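Local structure of EST1E (Clostridium proteoclasticum, 2WTM) at residues A134-L146 with L168-E182. The protein hydrolyses ester bonds as a promiscuous feruloyl esterase, probably releasing ferulic acid from plant cell-wall material in the rumen. Sequence-based numbering, arbitrary orientation.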
ATOM      1  N   ALA A 134      -7.758  15.529   1.735  1.00 10.07           N
ATOM      2  CA  ALA A 134      -8.739  14.605   2.311  1.00 10.53           C
ATOM      3  C   ALA A 134      -8.077  13.704   3.334  1.00 10.39           C
ATOM      4  O   ALA A 134      -8.210  12.462   3.250  1.00 10.75           O
ATOM      5  CB  ALA A 134      -9.403  13.770   1.198  1.00  9.78           C
ATOM      6  N   ALA A 135      -7.408  14.298   4.326  1.00 11.68           N
ATOM      7  CA  ALA A 135      -6.535  13.561   5.232  1.00 11.44           C
ATOM      8  C   ALA A 135      -7.296  12.697   6.236  1.00 12.00           C
ATOM      9  O   ALA A 135      -6.693  11.830   6.902  1.00 12.57           O
ATOM     10  CB  ALA A 135      -5.673  14.516   5.983  1.00 13.31           C
ATOM     11  N   MET A 136      -8.595  12.925   6.367  1.00 11.60           N
ATOM     12  CA  MET A 136      -9.419  12.071   7.276  1.00 12.81           C
ATOM     13  C   MET A 136      -9.923  10.797   6.585  1.00 12.04           C
ATOM     14  O   MET A 136     -10.581   9.972   7.252  1.00 11.09           O
ATOM     15  CB  MET A 136     -10.604  12.864   7.879  1.00 13.02           C
ATOM     16  CG  MET A 136     -10.238  14.100   8.636  1.00 19.01           C
ATOM     17  SD  MET A 136      -9.270  13.668  10.043  1.00 24.85           S
ATOM     18  CE  MET A 136     -10.463  12.675  10.910  1.00 27.05           C
ATOM     19  N   ILE A 137      -9.661  10.571   5.281  1.00 10.63           N
ATOM     20  CA  ILE A 137     -10.228   9.368   4.642  1.00 10.13           C
ATOM     21  C   ILE A 137      -9.934   8.103   5.468  1.00 10.12           C
ATOM     22  O   ILE A 137     -10.828   7.303   5.656  1.00 12.07           O
ATOM     23  CB  ILE A 137      -9.826   9.264   3.154  1.00  9.94           C
ATOM     24  CG1 ILE A 137     -10.752  10.200   2.341  1.00 11.60           C
ATOM     25  CG2 ILE A 137      -9.920   7.815   2.685  1.00 11.56           C
ATOM     26  CD1 ILE A 137     -10.377  10.309   0.915  1.00 12.89           C
ATOM     27  N   PRO A 138      -8.663   7.867   5.884  1.00 10.22           N
ATOM     28  CA  PRO A 138      -8.404   6.564   6.623  1.00 10.81           C
ATOM     29  C   PRO A 138      -9.141   6.476   7.929  1.00 10.03           C
ATOM     30  O   PRO A 138      -9.747   5.396   8.167  1.00  9.51           O
ATOM     31  CB  PRO A 138      -6.874   6.503   6.737  1.00 10.04           C
ATOM     32  CG  PRO A 138      -6.428   7.416   5.530  1.00 10.25           C
ATOM     33  CD  PRO A 138      -7.410   8.560   5.510  1.00 10.53           C
ATOM     34  N   GLU A 139      -9.139   7.527   8.702  1.00 11.81           N
ATOM     35  CA  GLU A 139      -9.800   7.457  10.053  1.00 12.23           C
ATOM     36  C   GLU A 139     -11.307   7.240   9.830  1.00 14.02           C
ATOM     37  O   GLU A 139     -11.951   6.356  10.432  1.00 12.03           O
ATOM     38  CB  GLU A 139      -9.503   8.678  10.893  1.00 14.13           C
ATOM     39  CG  GLU A 139     -10.375   8.746  12.114  1.00 16.43           C
ATOM     40  CD  GLU A 139     -10.085   9.917  13.058  1.00 21.13           C
ATOM     41  OE1 GLU A 139      -9.092  10.671  12.932  1.00 27.58           O
ATOM     42  OE2 GLU A 139     -10.935  10.090  13.949  1.00 34.57           O
ATOM     43  N   ILE A 140     -11.878   7.978   8.887  1.00 12.99           N
ATOM     44  CA  ILE A 140     -13.305   7.903   8.657  1.00 12.19           C
ATOM     45  C   ILE A 140     -13.683   6.568   8.058  1.00 11.96           C
ATOM     46  O   ILE A 140     -14.697   6.015   8.410  1.00 14.06           O
ATOM     47  CB  ILE A 140     -13.784   9.110   7.871  1.00 14.39           C
ATOM     48  CG1 ILE A 140     -13.559  10.410   8.643  1.00 15.49           C
ATOM     49  CG2 ILE A 140     -15.211   8.991   7.411  1.00 16.12           C
ATOM     50  CD1 ILE A 140     -14.099  10.400  10.042  1.00 23.79           C
ATOM     51  N   ALA A 141     -12.815   5.967   7.228  1.00 11.25           N
ATOM     52  CA  ALA A 141     -13.038   4.642   6.710  1.00 11.16           C
ATOM     53  C   ALA A 141     -13.096   3.598   7.830  1.00 10.43           C
ATOM     54  O   ALA A 141     -13.888   2.636   7.770  1.00 10.63           O
ATOM     55  CB  ALA A 141     -11.988   4.273   5.681  1.00 11.34           C
ATOM     56  N   ARG A 142     -12.270   3.811   8.825  1.00 11.00           N
ATOM     57  CA  ARG A 142     -12.248   2.945  10.012  1.00 11.82           C
ATOM     58  C   ARG A 142     -13.547   3.003  10.795  1.00 13.62           C
ATOM     59  O   ARG A 142     -13.930   1.961  11.436  1.00 12.75           O
ATOM     60  CB  ARG A 142     -11.028   3.218  10.911  1.00 11.24           C
ATOM     61  CG  ARG A 142      -9.710   2.729  10.299  1.00 11.32           C
ATOM     62  CD  ARG A 142      -8.567   2.827  11.246  1.00 11.24           C
ATOM     63  NE  ARG A 142      -8.088   4.189  11.462  1.00 11.67           N
ATOM     64  CZ  ARG A 142      -7.208   4.821  10.698  1.00 10.43           C
ATOM     65  NH1 ARG A 142      -6.667   4.211   9.691  1.00  9.87           N
ATOM     66  NH2 ARG A 142      -6.805   6.065  11.041  1.00 12.97           N
ATOM     67  N   THR A 143     -14.238   4.125  10.677  1.00 14.89           N
ATOM     68  CA  THR A 143     -15.530   4.351  11.359  1.00 16.85           C
ATOM     69  C   THR A 143     -16.725   3.934  10.536  1.00 17.50           C
ATOM     70  O   THR A 143     -17.837   3.939  11.059  1.00 19.27           O
ATOM     71  CB  THR A 143     -15.765   5.824  11.736  1.00 18.00           C
ATOM     72  OG1 THR A 143     -16.085   6.599  10.574  1.00 25.40           O
ATOM     73  CG2 THR A 143     -14.654   6.388  12.468  1.00 20.22           C
ATOM     74  N   GLY A 144     -16.538   3.619   9.264  1.00 16.32           N
ATOM     75  CA  GLY A 144     -17.583   3.122   8.357  1.00 17.93           C
ATOM     76  C   GLY A 144     -18.168   4.196   7.470  1.00 17.95           C
ATOM     77  O   GLY A 144     -19.362   4.128   7.111  1.00 20.46           O
ATOM     78  N   GLU A 145     -17.382   5.188   7.038  1.00 17.57           N
ATOM     79  CA  GLU A 145     -17.872   6.076   6.005  1.00 18.40           C
ATOM     80  C   GLU A 145     -16.783   6.391   4.954  1.00 18.16           C
ATOM     81  O   GLU A 145     -15.566   6.384   5.263  1.00 18.17           O
ATOM     82  CB  GLU A 145     -18.390   7.360   6.621  1.00 17.82           C
ATOM     83  CG  GLU A 145     -18.601   8.484   5.625  1.00 20.68           C
ATOM     84  CD  GLU A 145     -19.122   9.801   6.227  1.00 24.70           C
ATOM     85  OE1 GLU A 145     -19.664   9.741   7.360  1.00 30.80           O
ATOM     86  OE2 GLU A 145     -18.917  10.869   5.560  1.00 29.71           O
ATOM     87  N   LEU A 146     -17.219   6.718   3.748  1.00 17.28           N
ATOM     88  CA  LEU A 146     -16.330   7.213   2.740  1.00 16.78           C
ATOM     89  C   LEU A 146     -17.086   8.268   1.958  1.00 17.46           C
ATOM     90  O   LEU A 146     -18.036   7.937   1.239  1.00 16.79           O
ATOM     91  CB  LEU A 146     -15.853   6.102   1.773  1.00 16.48           C
ATOM     92  CG  LEU A 146     -15.038   6.602   0.547  1.00 16.61           C
ATOM     93  CD1 LEU A 146     -13.696   7.231   1.005  1.00 15.10           C
ATOM     94  CD2 LEU A 146     -14.846   5.473  -0.441  1.00 17.47           C
ATOM     95  N   LEU A 168     -16.974   1.704  -7.121  1.00 11.46           N
ATOM     96  CA  LEU A 168     -15.719   1.576  -6.397  1.00 10.75           C
ATOM     97  C   LEU A 168     -15.728   0.254  -5.632  1.00 11.35           C
ATOM     98  O   LEU A 168     -16.609   0.051  -4.797  1.00 12.74           O
ATOM     99  CB  LEU A 168     -15.516   2.762  -5.481  1.00 11.16           C
ATOM    100  CG  LEU A 168     -14.202   2.840  -4.695  1.00 11.19           C
ATOM    101  CD1 LEU A 168     -13.051   3.092  -5.750  1.00 10.41           C
ATOM    102  CD2 LEU A 168     -14.241   3.906  -3.632  1.00 10.21           C
ATOM    103  N   LYS A 169     -14.699  -0.586  -5.817  1.00 10.13           N
ATOM    104  CA  LYS A 169     -14.608  -1.820  -5.036  1.00 11.61           C
ATOM    105  C   LYS A 169     -14.278  -1.549  -3.592  1.00 11.47           C
ATOM    106  O   LYS A 169     -13.582  -0.616  -3.237  1.00 10.92           O
ATOM    107  CB  LYS A 169     -13.597  -2.778  -5.660  1.00 11.43           C
ATOM    108  CG  LYS A 169     -14.019  -3.314  -7.004  1.00 14.72           C
ATOM    109  CD  LYS A 169     -13.051  -4.233  -7.588  1.00 16.31           C
ATOM    110  CE  LYS A 169     -13.658  -4.779  -8.952  1.00 16.35           C
ATOM    111  NZ  LYS A 169     -12.562  -5.540  -9.683  1.00 20.43           N
ATOM    112  N   GLY A 170     -14.797  -2.387  -2.688  1.00 11.25           N
ATOM    113  CA  GLY A 170     -14.544  -2.156  -1.250  1.00 10.10           C
ATOM    114  C   GLY A 170     -13.105  -2.360  -0.869  1.00  9.97           C
ATOM    115  O   GLY A 170     -12.693  -1.901   0.200  1.00 10.66           O
ATOM    116  N   ASN A 171     -12.307  -2.891  -1.786  1.00  9.80           N
ATOM    117  CA  ASN A 171     -10.860  -2.946  -1.548  1.00  9.96           C
ATOM    118  C   ASN A 171     -10.302  -1.521  -1.270  1.00 10.78           C
ATOM    119  O   ASN A 171      -9.352  -1.350  -0.514  1.00 10.98           O
ATOM    120  CB  ASN A 171     -10.109  -3.482  -2.790  1.00  9.98           C
ATOM    121  CG  ASN A 171     -10.350  -4.967  -3.011  1.00 13.15           C
ATOM    122  OD1 ASN A 171     -10.862  -5.645  -2.091  1.00 15.35           O
ATOM    123  ND2 ASN A 171     -10.049  -5.474  -4.204  1.00 13.53           N
ATOM    124  N   TYR A 172     -10.849  -0.500  -1.924  1.00 10.02           N
ATOM    125  CA  TYR A 172     -10.429   0.891  -1.646  1.00  8.96           C
ATOM    126  C   TYR A 172     -10.494   1.093  -0.099  1.00  9.01           C
ATOM    127  O   TYR A 172      -9.544   1.642   0.478  1.00 10.10           O
ATOM    128  CB  TYR A 172     -11.314   1.916  -2.392  1.00  8.73           C
ATOM    129  CG  TYR A 172     -10.952   3.356  -2.032  1.00  9.14           C
ATOM    130  CD1 TYR A 172     -10.256   4.154  -2.863  1.00  8.46           C
ATOM    131  CD2 TYR A 172     -11.299   3.878  -0.809  1.00  9.26           C
ATOM    132  CE1 TYR A 172      -9.874   5.407  -2.484  1.00  8.45           C
ATOM    133  CE2 TYR A 172     -10.925   5.128  -0.401  1.00 10.04           C
ATOM    134  CZ  TYR A 172     -10.228   5.918  -1.258  1.00  9.66           C
ATOM    135  OH  TYR A 172      -9.860   7.211  -0.895  1.00 10.55           O
ATOM    136  N   VAL A 173     -11.616   0.725   0.514  1.00  8.16           N
ATOM    137  CA  VAL A 173     -11.825   0.860   1.966  1.00  9.98           C
ATOM    138  C   VAL A 173     -10.911  -0.053   2.811  1.00  9.31           C
ATOM    139  O   VAL A 173     -10.312   0.413   3.762  1.00  9.61           O
ATOM    140  CB  VAL A 173     -13.312   0.624   2.375  1.00 10.09           C
ATOM    141  CG1 VAL A 173     -13.543   0.753   3.887  1.00 12.21           C
ATOM    142  CG2 VAL A 173     -14.201   1.591   1.536  1.00 11.83           C
ATOM    143  N   ARG A 174     -10.778  -1.315   2.389  1.00 10.14           N
ATOM    144  CA  ARG A 174      -9.840  -2.251   3.063  1.00  9.94           C
ATOM    145  C   ARG A 174      -8.441  -1.681   3.179  1.00  9.52           C
ATOM    146  O   ARG A 174      -7.787  -1.795   4.182  1.00 10.77           O
ATOM    147  CB  ARG A 174      -9.854  -3.572   2.359  1.00  9.27           C
ATOM    148  CG  ARG A 174     -11.202  -4.257   2.290  1.00  9.72           C
ATOM    149  CD  ARG A 174     -11.184  -5.604   1.725  1.00 10.88           C
ATOM    150  NE  ARG A 174     -12.513  -6.199   1.642  1.00 12.66           N
ATOM    151  CZ  ARG A 174     -13.072  -6.907   2.611  1.00 15.34           C
ATOM    152  NH1 ARG A 174     -12.406  -7.123   3.732  1.00 12.59           N
ATOM    153  NH2 ARG A 174     -14.285  -7.432   2.461  1.00 15.63           N
ATOM    154  N   VAL A 175      -7.984  -1.051   2.079  1.00  8.82           N
ATOM    155  CA  VAL A 175      -6.678  -0.420   2.045  1.00  8.97           C
ATOM    156  C   VAL A 175      -6.644   0.844   2.888  1.00  8.57           C
ATOM    157  O   VAL A 175      -5.743   1.088   3.673  1.00  8.50           O
ATOM    158  CB  VAL A 175      -6.278  -0.116   0.588  1.00  8.32           C
ATOM    159  CG1 VAL A 175      -5.101   0.807   0.530  1.00 10.01           C
ATOM    160  CG2 VAL A 175      -6.021  -1.414  -0.179  1.00  7.63           C
ATOM    161  N   ALA A 176      -7.615   1.710   2.710  1.00  7.93           N
ATOM    162  CA  ALA A 176      -7.635   2.991   3.400  1.00  8.60           C
ATOM    163  C   ALA A 176      -7.588   2.821   4.913  1.00  9.04           C
ATOM    164  O   ALA A 176      -6.952   3.596   5.647  1.00  9.82           O
ATOM    165  CB  ALA A 176      -8.861   3.815   3.024  1.00  9.70           C
ATOM    166  N   GLN A 177      -8.346   1.859   5.378  1.00 10.14           N
ATOM    167  CA  GLN A 177      -8.398   1.638   6.795  1.00  9.62           C
ATOM    168  C   GLN A 177      -7.013   1.372   7.438  1.00 10.49           C
ATOM    169  O   GLN A 177      -6.837   1.572   8.666  1.00 10.56           O
ATOM    170  CB  GLN A 177      -9.322   0.445   7.081  1.00 10.68           C
ATOM    171  CG  GLN A 177     -10.819   0.699   6.945  1.00  9.11           C
ATOM    172  CD  GLN A 177     -11.622  -0.509   7.379  1.00 11.52           C
ATOM    173  OE1 GLN A 177     -11.125  -1.616   7.417  1.00 15.18           O
ATOM    174  NE2 GLN A 177     -12.925  -0.286   7.642  1.00 12.85           N
ATOM    175  N   THR A 178      -6.051   0.883   6.628  1.00  9.14           N
ATOM    176  CA  THR A 178      -4.742   0.486   7.190  1.00  8.82           C
ATOM    177  C   THR A 178      -3.846   1.682   7.474  1.00  9.90           C
ATOM    178  O   THR A 178      -2.810   1.585   8.123  1.00 12.13           O
ATOM    179  CB  THR A 178      -4.036  -0.457   6.318  1.00  9.84           C
ATOM    180  OG1 THR A 178      -3.470   0.216   5.174  1.00 10.55           O
ATOM    181  CG2 THR A 178      -4.909  -1.668   5.960  1.00 11.82           C
ATOM    182  N   ILE A 179      -4.166   2.801   6.893  1.00  9.00           N
ATOM    183  CA  ILE A 179      -3.230   3.944   6.825  1.00  9.58           C
ATOM    184  C   ILE A 179      -3.353   4.805   8.040  1.00  9.78           C
ATOM    185  O   ILE A 179      -4.401   5.374   8.345  1.00 10.44           O
ATOM    186  CB  ILE A 179      -3.456   4.764   5.559  1.00  9.15           C
ATOM    187  CG1 ILE A 179      -3.109   3.943   4.343  1.00 10.64           C
ATOM    188  CG2 ILE A 179      -2.556   6.027   5.484  1.00 10.22           C
ATOM    189  CD1 ILE A 179      -3.523   4.479   3.048  1.00 10.80           C
ATOM    190  N   ARG A 180      -2.222   4.958   8.754  1.00 11.53           N
ATOM    191  CA  ARG A 180      -2.154   5.860   9.921  1.00  9.95           C
ATOM    192  C   ARG A 180      -1.552   7.219   9.526  1.00  9.28           C
ATOM    193  O   ARG A 180      -0.364   7.388   9.569  1.00  9.22           O
ATOM    194  CB  ARG A 180      -1.304   5.205  10.990  1.00 12.88           C
ATOM    195  CG  ARG A 180      -1.681   3.746  11.278  1.00 18.28           C
ATOM    196  CD  ARG A 180      -3.121   3.484  11.524  1.00 30.15           C
ATOM    197  NE  ARG A 180      -3.639   4.336  12.582  1.00 32.60           N
ATOM    198  CZ  ARG A 180      -4.688   4.041  13.329  1.00 35.24           C
ATOM    199  NH1 ARG A 180      -5.325   2.876  13.209  1.00 33.90           N
ATOM    200  NH2 ARG A 180      -5.077   4.926  14.239  1.00 36.11           N
ATOM    201  N   VAL A 181      -2.411   8.125   9.070  1.00 10.11           N
ATOM    202  CA  VAL A 181      -1.945   9.423   8.534  1.00  9.92           C
ATOM    203  C   VAL A 181      -0.999  10.143   9.459  1.00 10.79           C
ATOM    204  O   VAL A 181      -0.009  10.720   9.051  1.00 10.98           O
ATOM    205  CB  VAL A 181      -3.156  10.321   8.104  1.00 10.46           C
ATOM    206  CG1 VAL A 181      -2.690  11.630   7.556  1.00 11.35           C
ATOM    207  CG2 VAL A 181      -3.981   9.593   7.054  1.00 11.91           C
ATOM    208  N   GLU A 182      -1.342  10.095  10.740  1.00 11.38           N
ATOM    209  CA  GLU A 182      -0.563  10.817  11.738  1.00 13.37           C
ATOM    210  C   GLU A 182       0.901  10.425  11.773  1.00 12.62           C
ATOM    211  O   GLU A 182       1.780  11.280  12.073  1.00 12.61           O
ATOM    212  CB  GLU A 182      -1.214  10.599  13.105  1.00 13.38           C
ATOM    213  CG  GLU A 182      -2.536  11.278  13.357  1.00 15.75           C
ATOM    214  CD  GLU A 182      -3.772  10.614  12.685  1.00 17.72           C
ATOM    215  OE1 GLU A 182      -3.680   9.430  12.184  1.00 14.78           O
ATOM    216  OE2 GLU A 182      -4.847  11.285  12.688  1.00 21.70           O
TER
HETATM  217  O   HOH W   1      -7.126  10.917  11.259  1.00 19.90           O
HETATM  218  O   HOH W   2      -5.135   8.233  10.098  1.00 12.54           O
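Arg142 NH1 donates to two backbone carbonyls just beyond residue 176, reaching Gln177 O at 2.8 Å and Ile179 O at 2.9 Å. Both acceptors lie near the guanidinium plane, while the nitrogen stands above each carbonyl plane. Both segments lie in the connection between strands 125-131 and 192-197 of the alpha/beta-hydrolase fold, where relatives commonly carry a cap, and the arginine ties helix 137-143 to the turn returning to the core. A fold at its third torsion (-74°) lays one guanidinium face over Pro138 O; on the opposite face the Arg180 guanidinium stacks almost parallel, planes 9° apart. A water accepting from Arg142 NH2 and donating to Glu182 OE1 probably eases this pairing of like charges. The straight chain of Gln177 sends NE2 to Ala141 O (3.1 Å, 171°), on the opposite face of that carbonyl from Gly144 N; Gly144, with positive phi, ends helix 137-143 in a Schellman motif. Gln177 OE1 accepts a hydrogen bond from Arg122 NH2 of the second subunit. Because Ala141 and Ala176 end at CB, the helices can approach closely, these CB atoms 4.1 Å apart. Compact Pro138 sets CG against Val181 CG2, and branched Leu146 offers two methyls to the Tyr172 ring, Leu146 CD1 lying 3.8 Å from Tyr172 CE2.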